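Local coordinates for probable M18 family aminopeptidase 1 (Thermotoga maritima, PDB 2GLF), which probably acts as a zinc-dependent aminopeptidase of the M18 family, removing residues from the N-termini of peptides, at residues 364-376 against 404-417. Numbering follows the deposited sequence.
Sequences STNDAHAEFVARV and AKFFAERGSDVIDM
Lys405 NZ donates to Ser364 O at 2.6 Å, approaching from above the carbonyl plane rather than along a lone pair. Next to it Asn366 CB lies against the backbone of Lys405, 3.7 Å from its N, and ND2 reaches Ala408 CB. Farther along, a water links the backbone N of the N-cap residue His369 to Asp413 OD1, just before Val414; the same OD1 also lies at the edge of the His369 ring, by CD2, with ring and carboxylate planes 73° apart. Asp413 OD2 forms a salt bridge with Arg69 of the second subunit, and His369 ND1 a hydrogen bond with Lys71 of that subunit. Phe372 illustrates how a ring can be clasped from both segments: Asp413 CB sits over one face in a CH-pi contact, 3.9 Å from the centroid, and Val376 CG2 over the opposite face. With CG opposite its backbone N (chi1 -168°), the ring also brings CE1 to 3.5 Å from Ile415 CG2. Cutting Phe372 back to an alanine is likely to open a gap between Val376 and Asp413 and cost Ile415 its aromatic neighbour. Val376 CG1 and selenomethionine Met417 CE meet tip to tip. This buried contact belongs to the M18 family domain, the Ala404 side chain about 11 Å from a bound manganese. Helix 370-376 and strand 414-417 have a closest axis approach of 9.0 Å at 56°; in the mixed sheet, strand 414-421 runs parallel to 321-329 and antiparallel to 351-354.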
loop_
_atom_site.group_PDB
_atom_site.type_symbol
_atom_site.label_atom_id
_atom_site.label_comp_id
_atom_site.label_asym_id
_atom_site.label_seq_id
_atom_site.Cartn_x
_atom_site.Cartn_y
_atom_site.Cartn_z
ATOM N N SER A 364 9.864 -0.906 -34.569
ATOM C CA SER A 364 9.787 -2.196 -35.248
ATOM C C SER A 364 8.646 -2.383 -36.248
ATOM O O SER A 364 8.060 -3.463 -36.327
ATOM C CB SER A 364 9.711 -3.312 -34.203
ATOM O OG SER A 364 10.776 -3.205 -33.274
ATOM N N THR A 365 8.327 -1.346 -37.013
ATOM C CA THR A 365 7.257 -1.464 -37.992
ATOM C C THR A 365 7.615 -0.817 -39.316
ATOM O O THR A 365 8.347 0.176 -39.369
ATOM C CB THR A 365 5.947 -0.817 -37.501
ATOM O OG1 THR A 365 4.918 -1.035 -38.474
ATOM C CG2 THR A 365 6.124 0.685 -37.310
ATOM N N ASN A 366 7.102 -1.397 -40.391
ATOM C CA ASN A 366 7.338 -0.841 -41.707
ATOM C C ASN A 366 6.471 0.408 -41.795
ATOM O O ASN A 366 5.383 0.447 -41.232
ATOM C CB ASN A 366 6.932 -1.838 -42.789
ATOM C CG ASN A 366 6.952 -1.224 -44.166
ATOM O OD1 ASN A 366 5.913 -1.103 -44.818
ATOM N ND2 ASN A 366 8.136 -0.817 -44.617
ATOM N N ASP A 367 6.952 1.427 -42.490
ATOM C CA ASP A 367 6.194 2.660 -42.623
ATOM C C ASP A 367 6.180 3.131 -44.077
ATOM O O ASP A 367 7.038 3.916 -44.495
ATOM C CB ASP A 367 6.801 3.733 -41.720
ATOM C CG ASP A 367 5.970 4.992 -41.673
ATOM O OD1 ASP A 367 6.323 5.908 -40.896
ATOM O OD2 ASP A 367 4.965 5.065 -42.411
ATOM N N ALA A 368 5.202 2.641 -44.838
ATOM C CA ALA A 368 5.047 2.979 -46.249
ATOM C C ALA A 368 5.390 4.431 -46.553
ATOM O O ALA A 368 4.853 5.349 -45.933
ATOM C CB ALA A 368 3.633 2.692 -46.690
ATOM N N HIS A 369 6.289 4.624 -47.514
ATOM C CA HIS A 369 6.722 5.955 -47.923
ATOM C C HIS A 369 5.560 6.673 -48.598
ATOM O O HIS A 369 4.716 6.041 -49.225
ATOM C CB HIS A 369 7.884 5.842 -48.909
ATOM C CG HIS A 369 9.050 5.063 -48.390
ATOM N ND1 HIS A 369 9.776 5.454 -47.286
ATOM C CD2 HIS A 369 9.635 3.929 -48.842
ATOM C CE1 HIS A 369 10.761 4.597 -47.081
ATOM N NE2 HIS A 369 10.698 3.661 -48.011
ATOM N N ALA A 370 5.517 7.991 -48.476
ATOM C CA ALA A 370 4.449 8.760 -49.085
ATOM C C ALA A 370 4.314 8.444 -50.576
ATOM O O ALA A 370 3.201 8.277 -51.086
ATOM C CB ALA A 370 4.702 10.237 -48.887
ATOM N N GLU A 371 5.443 8.357 -51.275
ATOM C CA GLU A 371 5.424 8.076 -52.707
ATOM C C GLU A 371 4.650 6.805 -53.027
ATOM O O GLU A 371 3.848 6.779 -53.962
ATOM C CB GLU A 371 6.848 7.961 -53.264
ATOM C CG GLU A 371 7.958 8.049 -52.227
ATOM C CD GLU A 371 8.163 9.453 -51.693
ATOM O OE1 GLU A 371 8.604 10.333 -52.467
ATOM O OE2 GLU A 371 7.879 9.672 -50.496
ATOM N N PHE A 372 4.878 5.751 -52.250
ATOM C CA PHE A 372 4.184 4.491 -52.486
ATOM C C PHE A 372 2.700 4.600 -52.134
ATOM O O PHE A 372 1.845 4.069 -52.842
ATOM C CB PHE A 372 4.823 3.365 -51.679
ATOM C CG PHE A 372 4.356 2.005 -52.085
ATOM C CD1 PHE A 372 4.061 1.038 -51.130
ATOM C CD2 PHE A 372 4.204 1.685 -53.431
ATOM C CE1 PHE A 372 3.618 -0.229 -51.511
ATOM C CE2 PHE A 372 3.761 0.422 -53.826
ATOM C CZ PHE A 372 3.467 -0.537 -52.868
ATOM N N VAL A 373 2.382 5.279 -51.037
ATOM C CA VAL A 373 0.986 5.437 -50.663
ATOM C C VAL A 373 0.304 6.223 -51.787
ATOM O O VAL A 373 -0.882 6.027 -52.083
ATOM C CB VAL A 373 0.840 6.202 -49.325
ATOM C CG1 VAL A 373 -0.633 6.314 -48.942
ATOM C CG2 VAL A 373 1.620 5.486 -48.235
ATOM N N ALA A 374 1.067 7.110 -52.419
ATOM C CA ALA A 374 0.548 7.912 -53.520
ATOM C C ALA A 374 0.164 6.980 -54.667
ATOM O O ALA A 374 -0.952 7.029 -55.177
ATOM C CB ALA A 374 1.605 8.906 -53.979
ATOM N N ARG A 375 1.098 6.124 -55.064
ATOM C CA ARG A 375 0.855 5.182 -56.143
ATOM C C ARG A 375 -0.341 4.276 -55.857
ATOM O O ARG A 375 -1.136 3.983 -56.748
ATOM C CB ARG A 375 2.106 4.340 -56.385
ATOM C CG ARG A 375 3.283 5.139 -56.930
ATOM C CD ARG A 375 4.522 4.275 -57.033
ATOM N NE ARG A 375 4.279 3.092 -57.852
ATOM C CZ ARG A 375 5.080 2.031 -57.891
ATOM N NH1 ARG A 375 6.183 2.006 -57.150
ATOM N NH2 ARG A 375 4.778 0.996 -58.672
ATOM N N VAL A 376 -0.471 3.832 -54.612
ATOM C CA VAL A 376 -1.577 2.963 -54.234
ATOM C C VAL A 376 -2.890 3.740 -54.211
ATOM O O VAL A 376 -3.932 3.231 -54.613
ATOM C CB VAL A 376 -1.337 2.341 -52.841
ATOM C CG1 VAL A 376 -2.550 1.518 -52.410
ATOM C CG2 VAL A 376 -0.090 1.480 -52.877
ATOM N N ALA A 404 5.063 -7.152 -43.263
ATOM C CA ALA A 404 5.464 -6.170 -44.258
ATOM C C ALA A 404 6.940 -5.815 -44.123
ATOM O O ALA A 404 7.677 -5.814 -45.109
ATOM C CB ALA A 404 4.611 -4.913 -44.129
ATOM N N LYS A 405 7.375 -5.521 -42.903
ATOM C CA LYS A 405 8.768 -5.150 -42.663
ATOM C C LYS A 405 9.795 -6.069 -43.351
ATOM O O LYS A 405 10.764 -5.593 -43.951
ATOM C CB LYS A 405 9.052 -5.120 -41.157
ATOM C CG LYS A 405 9.009 -6.486 -40.495
ATOM C CD LYS A 405 9.556 -6.447 -39.076
ATOM C CE LYS A 405 8.651 -5.671 -38.133
ATOM N NZ LYS A 405 9.156 -5.753 -36.736
ATOM N N PHE A 406 9.578 -7.380 -43.262
ATOM C CA PHE A 406 10.489 -8.358 -43.844
ATOM C C PHE A 406 10.687 -8.219 -45.342
ATOM O O PHE A 406 11.785 -8.450 -45.857
ATOM C CB PHE A 406 10.011 -9.772 -43.527
ATOM C CG PHE A 406 9.842 -10.029 -42.064
ATOM C CD1 PHE A 406 10.868 -9.718 -41.170
ATOM C CD2 PHE A 406 8.651 -10.561 -41.569
ATOM C CE1 PHE A 406 10.713 -9.929 -39.803
ATOM C CE2 PHE A 406 8.484 -10.778 -40.198
ATOM C CZ PHE A 406 9.520 -10.460 -39.313
ATOM N N PHE A 407 9.629 -7.847 -46.049
ATOM C CA PHE A 407 9.732 -7.693 -47.488
ATOM C C PHE A 407 10.377 -6.365 -47.854
ATOM O O PHE A 407 11.152 -6.288 -48.811
ATOM C CB PHE A 407 8.353 -7.847 -48.128
ATOM C CG PHE A 407 7.791 -9.223 -47.976
ATOM C CD1 PHE A 407 7.240 -9.630 -46.768
ATOM C CD2 PHE A 407 7.899 -10.147 -49.011
ATOM C CE1 PHE A 407 6.809 -10.934 -46.587
ATOM C CE2 PHE A 407 7.470 -11.464 -48.842
ATOM C CZ PHE A 407 6.925 -11.856 -47.626
ATOM N N ALA A 408 10.068 -5.325 -47.085
ATOM C CA ALA A 408 10.655 -4.013 -47.326
ATOM C C ALA A 408 12.139 -4.155 -47.005
ATOM O O ALA A 408 12.975 -3.388 -47.481
ATOM C CB ALA A 408 10.012 -2.979 -46.418
ATOM N N GLU A 409 12.438 -5.162 -46.188
ATOM C CA GLU A 409 13.794 -5.477 -45.755
ATOM C C GLU A 409 14.562 -6.025 -46.951
ATOM O O GLU A 409 15.790 -5.944 -47.003
ATOM C CB GLU A 409 13.746 -6.541 -44.651
ATOM C CG GLU A 409 14.639 -6.272 -43.452
ATOM C CD GLU A 409 14.478 -7.319 -42.355
ATOM O OE1 GLU A 409 14.910 -8.475 -42.557
ATOM O OE2 GLU A 409 13.911 -6.987 -41.289
ATOM N N ARG A 410 13.826 -6.578 -47.912
ATOM C CA ARG A 410 14.439 -7.146 -49.106
ATOM C C ARG A 410 14.558 -6.181 -50.281
ATOM O O ARG A 410 14.790 -6.606 -51.415
ATOM C CB ARG A 410 13.682 -8.393 -49.552
ATOM C CG ARG A 410 13.639 -9.479 -48.502
ATOM C CD ARG A 410 13.238 -10.795 -49.124
ATOM N NE ARG A 410 12.433 -11.599 -48.213
ATOM C CZ ARG A 410 12.849 -12.045 -47.035
ATOM N NH1 ARG A 410 14.076 -11.771 -46.615
ATOM N NH2 ARG A 410 12.028 -12.753 -46.279
ATOM N N GLY A 411 14.378 -4.891 -50.019
ATOM C CA GLY A 411 14.528 -3.910 -51.074
ATOM C C GLY A 411 13.313 -3.404 -51.817
ATOM O O GLY A 411 13.444 -2.479 -52.621
ATOM N N SER A 412 12.138 -3.977 -51.575
ATOM C CA SER A 412 10.937 -3.516 -52.273
ATOM C C SER A 412 9.985 -2.744 -51.371
ATOM O O SER A 412 10.006 -2.907 -50.155
ATOM C CB SER A 412 10.206 -4.700 -52.911
ATOM O OG SER A 412 9.984 -5.730 -51.971
ATOM N N ASP A 413 9.156 -1.899 -51.980
ATOM C CA ASP A 413 8.182 -1.091 -51.251
ATOM C C ASP A 413 6.966 -1.910 -50.835
ATOM O O ASP A 413 6.431 -2.694 -51.621
ATOM C CB ASP A 413 7.753 0.098 -52.109
ATOM C CG ASP A 413 8.817 1.180 -52.167
ATOM O OD1 ASP A 413 8.816 2.073 -51.294
ATOM O OD2 ASP A 413 9.669 1.130 -53.076
ATOM N N VAL A 414 6.538 -1.717 -49.590
ATOM C CA VAL A 414 5.405 -2.446 -49.035
ATOM C C VAL A 414 4.373 -1.525 -48.394
ATOM O O VAL A 414 4.671 -0.377 -48.061
ATOM C CB VAL A 414 5.884 -3.435 -47.974
ATOM C CG1 VAL A 414 4.790 -4.448 -47.667
ATOM C CG2 VAL A 414 7.160 -4.106 -48.452
ATOM N N ILE A 415 3.163 -2.052 -48.218
ATOM C CA ILE A 415 2.046 -1.314 -47.621
ATOM C C ILE A 415 1.031 -2.298 -47.045
ATOM O O ILE A 415 0.559 -3.189 -47.745
ATOM C CB ILE A 415 1.321 -0.430 -48.678
ATOM C CG1 ILE A 415 0.175 0.350 -48.032
ATOM C CG2 ILE A 415 0.774 -1.300 -49.798
ATOM C CD1 ILE A 415 0.625 1.353 -47.010
ATOM N N ASP A 416 0.704 -2.139 -45.767
ATOM C CA ASP A 416 -0.268 -3.016 -45.119
ATOM C C ASP A 416 -1.666 -2.669 -45.623
ATOM O O ASP A 416 -2.024 -1.496 -45.726
ATOM C CB ASP A 416 -0.213 -2.848 -43.600
ATOM C CG ASP A 416 1.161 -3.141 -43.032
ATOM O OD1 ASP A 416 1.973 -2.197 -42.890
ATOM O OD2 ASP A 416 1.429 -4.321 -42.737
HETATM N N MSE A 417 -2.458 -3.690 -45.930
HETATM C CA MSE A 417 -3.804 -3.465 -46.437
HETATM C C MSE A 417 -4.682 -4.685 -46.186
HETATM O O MSE A 417 -4.247 -5.827 -46.343
HETATM C CB MSE A 417 -3.730 -3.163 -47.929
HETATM C CG MSE A 417 -4.951 -2.486 -48.491
HETATM SE SE MSE A 417 -4.559 -1.741 -50.226
HETATM C CE MSE A 417 -3.733 -0.094 -49.645
HETATM O O HOH W 1 7.087 2.173 -48.968
#